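Local coordinates for protein dihydropteridine reductase (Dictyostelium discoideum, PDB 3ORF) that reduces quinonoid dihydropteridines to tetrahydropteridines at the expense of NADH or NADPH, working as a homodimeric short-chain dehydrogenase/reductase, at residues E37-F42 with R55-A60; N24-G29 with N48-D53; D89-A94 with G138-T143. One frame throughout, in Å; residues are numbered along the deposited sequence.

Contact 1 of 3, residues E37-F42 with R55-A60; sequences EVVKFF and RENPNA. With NAD (nicotinamide-adenine-dinucleotide), chain E.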
loop_
_atom_site.group_PDB
_atom_site.type_symbol
_atom_site.label_atom_id
_atom_site.label_comp_id
_atom_site.label_asym_id
_atom_site.label_seq_id
_atom_site.Cartn_x
_atom_site.Cartn_y
_atom_site.Cartn_z
ATOM N N GLU A 37 -15.351 10.533 18.516
ATOM C CA GLU A 37 -16.077 11.768 18.261
ATOM C C GLU A 37 -17.159 11.581 17.164
ATOM O O GLU A 37 -18.244 12.126 17.272
ATOM C CB GLU A 37 -15.140 12.909 17.900
ATOM C CG GLU A 37 -15.845 14.260 17.556
ATOM C CD GLU A 37 -16.824 14.799 18.634
ATOM O OE1 GLU A 37 -16.461 14.853 19.850
ATOM O OE2 GLU A 37 -17.965 15.197 18.232
ATOM N N VAL A 38 -16.875 10.789 16.131
ATOM C CA VAL A 38 -17.912 10.474 15.121
ATOM C C VAL A 38 -19.093 9.742 15.786
ATOM O O VAL A 38 -20.277 9.913 15.417
ATOM C CB VAL A 38 -17.322 9.648 13.931
ATOM C CG1 VAL A 38 -18.396 9.315 12.921
ATOM C CG2 VAL A 38 -16.205 10.458 13.224
ATOM N N VAL A 39 -18.798 8.897 16.750
ATOM C CA VAL A 39 -19.912 8.118 17.346
ATOM C C VAL A 39 -20.768 9.097 18.170
ATOM O O VAL A 39 -22.006 9.157 18.015
ATOM C CB VAL A 39 -19.397 6.961 18.225
ATOM C CG1 VAL A 39 -20.532 6.416 19.130
ATOM C CG2 VAL A 39 -18.805 5.857 17.341
ATOM N N LYS A 40 -20.079 9.910 18.970
ATOM C CA LYS A 40 -20.731 10.849 19.869
ATOM C C LYS A 40 -21.630 11.797 19.062
ATOM O O LYS A 40 -22.797 11.998 19.419
ATOM C CB LYS A 40 -19.694 11.648 20.668
ATOM C CG LYS A 40 -20.109 12.111 22.032
ATOM C CD LYS A 40 -19.779 13.602 22.250
ATOM C CE LYS A 40 -18.517 13.851 23.076
ATOM N NZ LYS A 40 -18.592 15.146 23.921
ATOM N N PHE A 41 -21.086 12.381 17.990
ATOM C CA PHE A 41 -21.838 13.331 17.201
ATOM C C PHE A 41 -23.024 12.646 16.491
ATOM O O PHE A 41 -24.143 13.194 16.442
ATOM C CB PHE A 41 -20.929 14.021 16.152
ATOM C CG PHE A 41 -21.580 15.182 15.474
ATOM C CD1 PHE A 41 -21.374 16.488 15.938
ATOM C CD2 PHE A 41 -22.461 14.972 14.388
ATOM C CE1 PHE A 41 -22.045 17.613 15.278
ATOM C CE2 PHE A 41 -23.105 16.063 13.737
ATOM C CZ PHE A 41 -22.898 17.384 14.195
ATOM N N PHE A 42 -22.809 11.471 15.924
ATOM C CA PHE A 42 -23.970 10.837 15.278
ATOM C C PHE A 42 -25.074 10.503 16.253
ATOM O O PHE A 42 -26.239 10.757 15.968
ATOM C CB PHE A 42 -23.604 9.657 14.395
ATOM C CG PHE A 42 -23.171 10.083 12.988
ATOM C CD1 PHE A 42 -21.996 10.865 12.800
ATOM C CD2 PHE A 42 -23.907 9.706 11.880
ATOM C CE1 PHE A 42 -21.571 11.262 11.534
ATOM C CE2 PHE A 42 -23.482 10.089 10.560
ATOM C CZ PHE A 42 -22.329 10.908 10.393
ATOM N N ARG A 55 -10.759 -2.440 21.492
ATOM C CA ARG A 55 -11.410 -2.329 22.791
ATOM C C ARG A 55 -12.829 -1.735 22.530
ATOM O O ARG A 55 -13.106 -1.177 21.432
ATOM C CB ARG A 55 -10.527 -1.494 23.739
ATOM C CG ARG A 55 -10.471 -0.031 23.415
ATOM C CD ARG A 55 -9.133 0.630 23.817
ATOM N NE ARG A 55 -9.065 2.009 23.279
ATOM C CZ ARG A 55 -8.628 2.320 22.049
ATOM N NH1 ARG A 55 -8.179 1.370 21.229
ATOM N NH2 ARG A 55 -8.629 3.580 21.633
ATOM N N GLU A 56 -13.718 -1.906 23.501
ATOM C CA GLU A 56 -15.115 -1.515 23.361
ATOM C C GLU A 56 -15.248 0.007 23.357
ATOM O O GLU A 56 -14.381 0.726 23.917
ATOM C CB GLU A 56 -15.949 -2.082 24.563
ATOM C CG GLU A 56 -15.815 -3.622 24.858
ATOM C CD GLU A 56 -16.540 -4.569 23.842
ATOM O OE1 GLU A 56 -16.843 -5.729 24.228
ATOM O OE2 GLU A 56 -16.784 -4.177 22.647
ATOM N N ASN A 57 -16.352 0.485 22.788
ATOM C CA ASN A 57 -16.755 1.881 22.940
ATOM C C ASN A 57 -18.120 1.864 23.570
ATOM O O ASN A 57 -19.139 1.717 22.841
ATOM C CB ASN A 57 -16.832 2.667 21.628
ATOM C CG ASN A 57 -17.217 4.136 21.867
ATOM O OD1 ASN A 57 -17.099 4.979 20.961
ATOM N ND2 ASN A 57 -17.684 4.456 23.096
ATOM N N PRO A 58 -18.166 1.997 24.922
ATOM C CA PRO A 58 -19.432 1.726 25.632
ATOM C C PRO A 58 -20.413 2.823 25.304
ATOM O O PRO A 58 -21.568 2.620 25.416
ATOM C CB PRO A 58 -19.028 1.741 27.124
ATOM C CG PRO A 58 -17.754 2.586 27.187
ATOM C CD PRO A 58 -17.089 2.476 25.822
ATOM N N ASN A 59 -19.943 3.975 24.853
ATOM C CA ASN A 59 -20.843 5.048 24.433
ATOM C C ASN A 59 -21.640 4.707 23.165
ATOM O O ASN A 59 -22.704 5.242 22.923
ATOM C CB ASN A 59 -20.039 6.343 24.289
ATOM C CG ASN A 59 -20.913 7.555 23.945
ATOM O OD1 ASN A 59 -20.695 8.221 22.922
ATOM N ND2 ASN A 59 -21.899 7.851 24.809
ATOM N N ALA A 60 -21.147 3.784 22.362
ATOM C CA ALA A 60 -21.876 3.390 21.178
ATOM C C ALA A 60 -23.008 2.427 21.526
ATOM O O ALA A 60 -22.949 1.688 22.539
ATOM C CB ALA A 60 -20.946 2.751 20.181
HETATM P PA NAD E . -6.177 6.913 17.581
HETATM O O1A NAD E . -4.897 6.187 17.791
HETATM O O2A NAD E . -6.877 7.574 18.717
HETATM O O5B NAD E . -7.266 5.786 17.090
HETATM C C5B NAD E . -7.125 4.826 16.106
HETATM C C4B NAD E . -8.066 3.675 16.503
HETATM O O4B NAD E . -7.889 2.644 15.488
HETATM C C3B NAD E . -7.573 3.038 17.830
HETATM O O3B NAD E . -8.696 2.697 18.609
HETATM C C2B NAD E . -6.996 1.698 17.417
HETATM O O2B NAD E . -7.237 0.694 18.416
HETATM C C1B NAD E . -7.845 1.391 16.166
HETATM N N9A NAD E . -7.200 0.485 15.176
HETATM C C8A NAD E . -5.884 0.510 14.839
HETATM N N7A NAD E . -5.710 -0.411 13.878
HETATM C C5A NAD E . -6.896 -1.048 13.629
HETATM C C6A NAD E . -7.328 -2.090 12.751
HETATM N N6A NAD E . -6.451 -2.758 11.961
HETATM N N1A NAD E . -8.641 -2.462 12.742
HETATM C C2A NAD E . -9.502 -1.873 13.562
HETATM N N3A NAD E . -9.118 -0.886 14.398
HETATM C C4A NAD E . -7.834 -0.471 14.477
HETATM O O3 NAD E . -5.904 7.866 16.358
HETATM P PN NAD E . -6.660 9.118 15.888
HETATM O O1N NAD E . -5.814 10.243 16.401
HETATM O O2N NAD E . -8.165 9.029 16.094
HETATM O O5D NAD E . -6.458 9.120 14.278
HETATM C C5D NAD E . -7.458 8.641 13.370
HETATM C C4D NAD E . -6.893 8.565 11.939
HETATM O O4D NAD E . -6.152 9.778 11.640
HETATM C C3D NAD E . -5.917 7.421 11.638
HETATM O O3D NAD E . -6.425 6.759 10.426
HETATM C C2D NAD E . -4.583 8.118 11.331
HETATM O O2D NAD E . -3.885 7.286 10.391
HETATM C C1D NAD E . -5.177 9.362 10.634
HETATM N N1N NAD E . -4.507 10.605 10.035
HETATM C C2N NAD E . -4.077 11.780 10.797
HETATM C C3N NAD E . -3.485 12.870 10.069
HETATM C C7N NAD E . -2.995 14.187 10.731
HETATM O O7N NAD E . -1.897 14.673 10.397
HETATM N N7N NAD E . -3.873 14.745 11.591
HETATM C C4N NAD E . -3.356 12.807 8.660
HETATM C C5N NAD E . -3.804 11.688 7.948
HETATM C C6N NAD E . -4.363 10.616 8.625
#

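Contact 2 of 3, residues N24-G29 with N48-D53; sequences NILVLG and NTISID. With NAD (nicotinamide-adenine-dinucleotide), chain E.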
loop_
_atom_site.group_PDB
_atom_site.type_symbol
_atom_site.label_atom_id
_atom_site.label_comp_id
_atom_site.label_asym_id
_atom_site.label_seq_id
_atom_site.Cartn_x
_atom_site.Cartn_y
_atom_site.Cartn_z
ATOM N N ASN A 24 -28.317 3.885 10.500
ATOM C CA ASN A 24 -27.138 3.301 11.154
ATOM C C ASN A 24 -25.816 3.822 10.620
ATOM O O ASN A 24 -25.581 3.851 9.392
ATOM C CB ASN A 24 -27.151 1.781 11.039
ATOM C CG ASN A 24 -28.443 1.197 11.552
ATOM O OD1 ASN A 24 -28.965 1.724 12.493
ATOM N ND2 ASN A 24 -28.954 0.115 10.934
ATOM N N ILE A 25 -24.913 4.168 11.543
ATOM C CA ILE A 25 -23.550 4.417 11.125
ATOM C C ILE A 25 -22.606 3.425 11.785
ATOM O O ILE A 25 -22.694 3.176 12.983
ATOM C CB ILE A 25 -23.109 5.894 11.367
ATOM C CG1 ILE A 25 -21.600 6.041 11.076
ATOM C CG2 ILE A 25 -23.390 6.337 12.784
ATOM C CD1 ILE A 25 -21.008 7.456 11.396
ATOM N N LEU A 26 -21.678 2.892 11.012
ATOM C CA LEU A 26 -20.683 1.975 11.534
ATOM C C LEU A 26 -19.281 2.507 11.428
ATOM O O LEU A 26 -18.900 3.059 10.390
ATOM C CB LEU A 26 -20.768 0.674 10.779
ATOM C CG LEU A 26 -19.584 -0.267 10.830
ATOM C CD1 LEU A 26 -19.493 -0.792 12.154
ATOM C CD2 LEU A 26 -19.989 -1.428 9.985
ATOM N N VAL A 27 -18.502 2.376 12.493
ATOM C CA VAL A 27 -17.219 3.061 12.555
ATOM C C VAL A 27 -16.105 2.085 12.988
ATOM O O VAL A 27 -16.148 1.574 14.118
ATOM C CB VAL A 27 -17.232 4.247 13.536
ATOM C CG1 VAL A 27 -15.862 4.978 13.501
ATOM C CG2 VAL A 27 -18.417 5.228 13.284
ATOM N N LEU A 28 -15.145 1.833 12.085
ATOM C CA LEU A 28 -14.013 0.926 12.362
ATOM C C LEU A 28 -13.020 1.881 12.959
ATOM O O LEU A 28 -12.859 3.004 12.425
ATOM C CB LEU A 28 -13.485 0.304 11.038
ATOM C CG LEU A 28 -12.328 -0.697 11.135
ATOM C CD1 LEU A 28 -12.801 -1.930 12.019
ATOM C CD2 LEU A 28 -11.837 -1.170 9.694
ATOM N N GLY A 29 -12.403 1.517 14.098
ATOM C CA GLY A 29 -11.620 2.502 14.807
ATOM C C GLY A 29 -12.536 3.301 15.707
ATOM O O GLY A 29 -12.199 4.430 16.154
ATOM N N ASN A 48 -28.395 5.514 15.090
ATOM C CA ASN A 48 -27.934 4.370 15.792
ATOM C C ASN A 48 -26.432 4.206 15.391
ATOM O O ASN A 48 -26.058 4.292 14.193
ATOM C CB ASN A 48 -28.807 3.235 15.311
ATOM C CG ASN A 48 -28.814 2.073 16.231
ATOM O OD1 ASN A 48 -28.117 1.092 15.986
ATOM N ND2 ASN A 48 -29.611 2.151 17.305
ATOM N N THR A 49 -25.575 4.013 16.398
ATOM C CA THR A 49 -24.129 3.922 16.197
ATOM C C THR A 49 -23.550 2.541 16.506
ATOM O O THR A 49 -23.959 1.911 17.480
ATOM C CB THR A 49 -23.413 4.911 17.101
ATOM O OG1 THR A 49 -23.736 4.617 18.474
ATOM C CG2 THR A 49 -23.817 6.321 16.750
ATOM N N ILE A 50 -22.587 2.088 15.700
ATOM C CA ILE A 50 -21.925 0.796 15.917
ATOM C C ILE A 50 -20.407 0.988 15.803
ATOM O O ILE A 50 -19.938 1.711 14.885
ATOM C CB ILE A 50 -22.332 -0.220 14.889
ATOM C CG1 ILE A 50 -23.829 -0.484 14.955
ATOM C CG2 ILE A 50 -21.594 -1.500 15.116
ATOM C CD1 ILE A 50 -24.390 -0.649 13.643
ATOM N N SER A 51 -19.638 0.358 16.693
ATOM C CA SER A 51 -18.183 0.560 16.737
ATOM C C SER A 51 -17.473 -0.784 16.697
ATOM O O SER A 51 -17.847 -1.692 17.429
ATOM C CB SER A 51 -17.790 1.391 17.992
ATOM O OG SER A 51 -16.394 1.400 18.280
ATOM N N ILE A 52 -16.506 -0.933 15.781
ATOM C CA ILE A 52 -15.560 -2.052 15.814
ATOM C C ILE A 52 -14.174 -1.453 16.104
ATOM O O ILE A 52 -13.764 -0.470 15.476
ATOM C CB ILE A 52 -15.516 -2.831 14.446
ATOM C CG1 ILE A 52 -16.906 -3.357 14.018
ATOM C CG2 ILE A 52 -14.455 -3.952 14.461
ATOM C CD1 ILE A 52 -17.006 -3.643 12.456
ATOM N N ASP A 53 -13.463 -2.039 17.052
ATOM C CA ASP A 53 -12.131 -1.571 17.478
ATOM C C ASP A 53 -11.473 -2.691 18.322
ATOM O O ASP A 53 -12.089 -3.799 18.475
ATOM C CB ASP A 53 -12.230 -0.235 18.221
ATOM C CG ASP A 53 -10.964 0.578 18.109
ATOM O OD1 ASP A 53 -9.849 -0.024 18.102
ATOM O OD2 ASP A 53 -11.072 1.833 17.984
HETATM P PA NAD E . -6.177 6.913 17.581
HETATM O O1A NAD E . -4.897 6.187 17.791
HETATM O O2A NAD E . -6.877 7.574 18.717
HETATM O O5B NAD E . -7.266 5.786 17.090
HETATM C C5B NAD E . -7.125 4.826 16.106
HETATM C C4B NAD E . -8.066 3.675 16.503
HETATM O O4B NAD E . -7.889 2.644 15.488
HETATM C C3B NAD E . -7.573 3.038 17.830
HETATM O O3B NAD E . -8.696 2.697 18.609
HETATM C C2B NAD E . -6.996 1.698 17.417
HETATM O O2B NAD E . -7.237 0.694 18.416
HETATM C C1B NAD E . -7.845 1.391 16.166
HETATM N N9A NAD E . -7.200 0.485 15.176
HETATM C C8A NAD E . -5.884 0.510 14.839
HETATM N N7A NAD E . -5.710 -0.411 13.878
HETATM C C5A NAD E . -6.896 -1.048 13.629
HETATM C C6A NAD E . -7.328 -2.090 12.751
HETATM N N6A NAD E . -6.451 -2.758 11.961
HETATM N N1A NAD E . -8.641 -2.462 12.742
HETATM C C2A NAD E . -9.502 -1.873 13.562
HETATM N N3A NAD E . -9.118 -0.886 14.398
HETATM C C4A NAD E . -7.834 -0.471 14.477
HETATM O O3 NAD E . -5.904 7.866 16.358
HETATM P PN NAD E . -6.660 9.118 15.888
HETATM O O1N NAD E . -5.814 10.243 16.401
HETATM O O2N NAD E . -8.165 9.029 16.094
HETATM O O5D NAD E . -6.458 9.120 14.278
HETATM C C5D NAD E . -7.458 8.641 13.370
HETATM C C4D NAD E . -6.893 8.565 11.939
HETATM O O4D NAD E . -6.152 9.778 11.640
HETATM C C3D NAD E . -5.917 7.421 11.638
HETATM O O3D NAD E . -6.425 6.759 10.426
HETATM C C2D NAD E . -4.583 8.118 11.331
HETATM O O2D NAD E . -3.885 7.286 10.391
HETATM C C1D NAD E . -5.177 9.362 10.634
HETATM N N1N NAD E . -4.507 10.605 10.035
HETATM C C2N NAD E . -4.077 11.780 10.797
HETATM C C3N NAD E . -3.485 12.870 10.069
HETATM C C7N NAD E . -2.995 14.187 10.731
HETATM O O7N NAD E . -1.897 14.673 10.397
HETATM N N7N NAD E . -3.873 14.745 11.591
HETATM C C4N NAD E . -3.356 12.807 8.660
HETATM C C5N NAD E . -3.804 11.688 7.948
HETATM C C6N NAD E . -4.363 10.616 8.625
#

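Contact 3 of 3, residues D89-A94 with G138-T143; sequences DTFVCA and GLFVLT. With NAD (nicotinamide-adenine-dinucleotide), chain E.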
loop_
_atom_site.group_PDB
_atom_site.type_symbol
_atom_site.label_atom_id
_atom_site.label_comp_id
_atom_site.label_asym_id
_atom_site.label_seq_id
_atom_site.Cartn_x
_atom_site.Cartn_y
_atom_site.Cartn_z
ATOM N N ASP A 89 -26.012 2.883 6.793
ATOM C CA ASP A 89 -26.161 3.946 5.809
ATOM C C ASP A 89 -24.861 4.753 5.567
ATOM O O ASP A 89 -24.719 5.413 4.512
ATOM C CB ASP A 89 -27.235 4.914 6.302
ATOM C CG ASP A 89 -28.643 4.237 6.435
ATOM O OD1 ASP A 89 -29.093 3.895 7.596
ATOM O OD2 ASP A 89 -29.246 3.975 5.392
ATOM N N THR A 90 -24.010 4.796 6.598
ATOM C CA THR A 90 -22.737 5.416 6.558
ATOM C C THR A 90 -21.705 4.513 7.257
ATOM O O THR A 90 -21.936 4.027 8.384
ATOM C CB THR A 90 -22.751 6.733 7.285
ATOM O OG1 THR A 90 -23.536 7.674 6.547
ATOM C CG2 THR A 90 -21.319 7.244 7.443
ATOM N N PHE A 91 -20.585 4.273 6.567
ATOM C CA PHE A 91 -19.465 3.541 7.150
ATOM C C PHE A 91 -18.265 4.468 7.199
ATOM O O PHE A 91 -18.011 5.203 6.223
ATOM C CB PHE A 91 -19.119 2.296 6.329
ATOM C CG PHE A 91 -17.809 1.689 6.737
ATOM C CD1 PHE A 91 -17.747 0.786 7.802
ATOM C CD2 PHE A 91 -16.600 2.111 6.135
ATOM C CE1 PHE A 91 -16.512 0.296 8.262
ATOM C CE2 PHE A 91 -15.366 1.587 6.556
ATOM C CZ PHE A 91 -15.343 0.653 7.647
ATOM N N VAL A 92 -17.538 4.504 8.304
ATOM C CA VAL A 92 -16.329 5.382 8.390
ATOM C C VAL A 92 -15.182 4.591 8.940
ATOM O O VAL A 92 -15.321 3.941 9.975
ATOM C CB VAL A 92 -16.547 6.556 9.338
ATOM C CG1 VAL A 92 -15.217 7.415 9.462
ATOM C CG2 VAL A 92 -17.696 7.429 8.843
ATOM N N CYS A 93 -14.048 4.561 8.262
ATOM C CA CYS A 93 -12.915 3.951 8.940
ATOM C C CYS A 93 -12.040 5.015 9.565
ATOM O O CYS A 93 -11.450 5.902 8.873
ATOM C CB CYS A 93 -12.100 3.090 7.986
ATOM S SG CYS A 93 -10.507 2.472 8.635
ATOM N N ALA A 94 -11.978 4.989 10.890
ATOM C CA ALA A 94 -11.139 5.953 11.572
ATOM C C ALA A 94 -10.011 5.247 12.246
ATOM O O ALA A 94 -9.380 5.817 13.098
ATOM C CB ALA A 94 -11.932 6.766 12.603
ATOM N N GLY A 138 -25.507 4.176 0.145
ATOM C CA GLY A 138 -24.717 4.447 1.380
ATOM C C GLY A 138 -23.475 5.314 1.198
ATOM O O GLY A 138 -23.010 5.559 0.062
ATOM N N LEU A 139 -22.909 5.765 2.309
ATOM C CA LEU A 139 -21.740 6.593 2.290
ATOM C C LEU A 139 -20.615 5.783 2.897
ATOM O O LEU A 139 -20.756 5.197 4.008
ATOM C CB LEU A 139 -21.942 7.807 3.171
ATOM C CG LEU A 139 -20.705 8.719 3.298
ATOM C CD1 LEU A 139 -20.387 9.300 1.924
ATOM C CD2 LEU A 139 -21.061 9.831 4.273
ATOM N N PHE A 140 -19.496 5.747 2.194
ATOM C CA PHE A 140 -18.402 4.930 2.645
ATOM C C PHE A 140 -17.125 5.773 2.713
ATOM O O PHE A 140 -16.621 6.235 1.673
ATOM C CB PHE A 140 -18.221 3.798 1.642
ATOM C CG PHE A 140 -17.054 2.926 1.923
ATOM C CD1 PHE A 140 -17.220 1.740 2.644
ATOM C CD2 PHE A 140 -15.802 3.257 1.444
ATOM C CE1 PHE A 140 -16.124 0.896 2.865
ATOM C CE2 PHE A 140 -14.731 2.440 1.685
ATOM C CZ PHE A 140 -14.889 1.269 2.409
ATOM N N VAL A 141 -16.575 5.965 3.901
ATOM C CA VAL A 141 -15.440 6.868 3.998
ATOM C C VAL A 141 -14.239 6.268 4.620
ATOM O O VAL A 141 -14.354 5.807 5.719
ATOM C CB VAL A 141 -15.815 8.132 4.786
ATOM C CG1 VAL A 141 -14.600 9.092 4.932
ATOM C CG2 VAL A 141 -16.924 8.860 4.014
ATOM N N LEU A 142 -13.063 6.321 3.937
ATOM C CA LEU A 142 -11.807 5.965 4.586
ATOM C C LEU A 142 -11.001 7.222 4.945
ATOM O O LEU A 142 -10.998 8.213 4.199
ATOM C CB LEU A 142 -10.967 5.051 3.670
ATOM C CG LEU A 142 -11.610 3.757 3.165
ATOM C CD1 LEU A 142 -10.612 2.820 2.411
ATOM C CD2 LEU A 142 -12.133 3.045 4.425
ATOM N N THR A 143 -10.283 7.170 6.070
ATOM C CA THR A 143 -9.287 8.196 6.444
ATOM C C THR A 143 -7.932 7.954 5.721
ATOM O O THR A 143 -7.236 6.914 5.953
ATOM C CB THR A 143 -9.095 8.256 7.945
ATOM O OG1 THR A 143 -10.416 8.425 8.552
ATOM C CG2 THR A 143 -8.288 9.519 8.288
HETATM P PA NAD E . -6.177 6.913 17.581
HETATM O O1A NAD E . -4.897 6.187 17.791
HETATM O O2A NAD E . -6.877 7.574 18.717
HETATM O O5B NAD E . -7.266 5.786 17.090
HETATM C C5B NAD E . -7.125 4.826 16.106
HETATM C C4B NAD E . -8.066 3.675 16.503
HETATM O O4B NAD E . -7.889 2.644 15.488
HETATM C C3B NAD E . -7.573 3.038 17.830
HETATM O O3B NAD E . -8.696 2.697 18.609
HETATM C C2B NAD E . -6.996 1.698 17.417
HETATM O O2B NAD E . -7.237 0.694 18.416
HETATM C C1B NAD E . -7.845 1.391 16.166
HETATM N N9A NAD E . -7.200 0.485 15.176
HETATM C C8A NAD E . -5.884 0.510 14.839
HETATM N N7A NAD E . -5.710 -0.411 13.878
HETATM C C5A NAD E . -6.896 -1.048 13.629
HETATM C C6A NAD E . -7.328 -2.090 12.751
HETATM N N6A NAD E . -6.451 -2.758 11.961
HETATM N N1A NAD E . -8.641 -2.462 12.742
HETATM C C2A NAD E . -9.502 -1.873 13.562
HETATM N N3A NAD E . -9.118 -0.886 14.398
HETATM C C4A NAD E . -7.834 -0.471 14.477
HETATM O O3 NAD E . -5.904 7.866 16.358
HETATM P PN NAD E . -6.660 9.118 15.888
HETATM O O1N NAD E . -5.814 10.243 16.401
HETATM O O2N NAD E . -8.165 9.029 16.094
HETATM O O5D NAD E . -6.458 9.120 14.278
HETATM C C5D NAD E . -7.458 8.641 13.370
HETATM C C4D NAD E . -6.893 8.565 11.939
HETATM O O4D NAD E . -6.152 9.778 11.640
HETATM C C3D NAD E . -5.917 7.421 11.638
HETATM O O3D NAD E . -6.425 6.759 10.426
HETATM C C2D NAD E . -4.583 8.118 11.331
HETATM O O2D NAD E . -3.885 7.286 10.391
HETATM C C1D NAD E . -5.177 9.362 10.634
HETATM N N1N NAD E . -4.507 10.605 10.035
HETATM C C2N NAD E . -4.077 11.780 10.797
HETATM C C3N NAD E . -3.485 12.870 10.069
HETATM C C7N NAD E . -2.995 14.187 10.731
HETATM O O7N NAD E . -1.897 14.673 10.397
HETATM N N7N NAD E . -3.873 14.745 11.591
HETATM C C4N NAD E . -3.356 12.807 8.660
HETATM C C5N NAD E . -3.804 11.688 7.948
HETATM C C6N NAD E . -4.363 10.616 8.625
#

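Contact 1 of 3, residues E37-F42 with R55-A60
The side chains of Asn57 and Val39 reach toward each other from opposite directions, and the end of the amide comes close to CB and CG2 of the valine. The flat end of Asn59 comes instead to the root of Lys40, near CA and CG, and the bent chain of the lysine then carries its amino group away from the loop. A third flat group in this loop, the guanidinium of Arg55, works through its edge: the adenosine ribose of NAD lies there, with C3B in the guanidinium plane and O3B near it. NH1 is shared between two ribose hydroxyls, 3.0 Å from NAD O3B and 3.0 Å from NAD O2B. NH2 adds a weak bond of 3.2 Å to the same O3B of NAD.

Residues 37-42 belong to helix 33-44, the first helix of the Rossmann fold, and residues 55-60 form the loop that leaves strand 48-53 for strand 62-65. The apolar part of their meeting is one methyl pair, Val39 CG1 to Ala60 CB at 3.8 Å. CG1 stands anti to the valine backbone N (chi1 164°) and is thereby the branch turned to Ala60. A type I turn from Asn57 to Ala60 brings that alanine round, closed by Ala60 N to Asn57 O at 2.9 Å. The turn has further ties to its surroundings, since Lys43 NZ bonds to Asn59 O and Ser63 OG to Asn57 N. Nearer the cofactor, Ser31 OG takes hold of Arg55 O.

Contact 2 of 3, residues N24-G29 with N48-D53
Asn24 and Asn48 lie side by side and point the same way, yet their amide planes are turned 62° apart, and Asn24 OD1 rests against Asn48 CB at 3.2 Å. The other end of that amide is engaged elsewhere, Asn24 ND2 bonding to Lys87 O. On the same face of the sheet, Leu26 and Ile50 come together at an angle. With CG anti to the backbone N (chi1 161°), the leucine leans toward the neighbouring strand and its CD1 lies 3.7 Å from Ile50 CG2 and 3.8 Å from Ile52 CD1. One methyl thus touches both isoleucines that the second strand turns to this face. Leu28 repeats the slanted approach with CD1 3.6 Å from Ile52 CG2, and this methyl also lies 3.6 Å from C2A of the NAD adenine.

These are the first two parallel strands of the Rossmann fold, joined by a beta-alpha-beta crossover through helix 33-44, with their axes at 16°. Five backbone hydrogen bonds link them, from Ile25 N to Asn48 O at one end to Gly29 N to Ile52 O at the other. The opposite face, with Ile25, Val27, Thr49 and Ser51, receives the crossover helix; there Ile25 CG2 is 4.0 Å from Thr49 CG2.

Where the second strand ends, the carboxylate of Asp53 divides its oxygens between the adenosine ribose hydroxyls: NAD O2B donates to OD1 at 2.7 Å, and NAD O3B to OD2 at 2.6 Å. OD2 also accepts from Ser31 N in the turn after Gly29, whose positive phi suits a glycine.

Contact 3 of 3, residues D89-A94 with G138-T143
Asp89-Ala94 and Gly138-Thr143 pair as neighbouring parallel strands in the middle of the Rossmann sheet, their axes within 3° of each other and their residues buried almost throughout. The chain between them runs through helix 108-133, which packs on the face bearing Phe91, Cys93 and Leu142. Four backbone hydrogen bonds, from Leu139 N to Asp89 O through Cys93 N to Val141 O, set the register in which Phe91 stands beside Phe140.

The two phenylalanines point the same way. Their ring planes are only 21° apart, but the offset leaves little of one ring over the other: centroids are 5.1 Å apart, and Phe91 CD2 approaches Phe140 CE1 at 3.5 Å. Leu142 takes up a place at the edge of the Phe91 ring, its CD2 4.1 Å from Phe91 CE2, and the same methyl leans on Cys93 CB at 3.6 Å. On the other face, Thr90 and Leu139 run alongside each other, while Thr90 OG1 bonds to Ser224 OG on helix 213-225.

At the cofactor end, the carbonyl of Cys93 is gripped twice by a single residue. Thr143 OG1 lies beside its own backbone N (chi1 -53°), which lets both reach Cys93 O in the carbonyl plane, OG1 at 2.7 Å and N at 3.3 Å. With the hydroxyl committed in this way, the methyl CG2 of Thr143 is the branch presented to NAD, 3.9 Å from C1D. Tyr158, the predicted proton acceptor, has its side chain about 7 Å from that of Thr143. Tyr158 and Lys162 fit the family's YxxxK signature, whose lysine contacts the nicotinamide ribose in related enzymes; the bond from Lys162 NZ to Thr143 O is consistent with this strand end helping to position the lysine.

How the contacts relate
Contacts 1 and 2, with centres about 7 Å apart, share one beta-alpha-beta unit: the helix of contact 1 is the crossover between the strands of contact 2, and the loop of contact 1 follows the second strand. Phe42 CD2 packs on Ile25 CG2 at 3.5 Å. Contact 3 extends the sheet of contact 2, about 9 Å away between centres, through bonds that probably include Ala94 N to Leu28 O at 2.7 Å. Contacts 1 and 3, about 15 Å apart between centres, do not touch, yet all three reach NAD. Arg55 and Asp53 share the adenosine ribose hydroxyls, whereas Thr143 stands by the nicotinamide ribose, on the side of the predicted proton acceptor Tyr158.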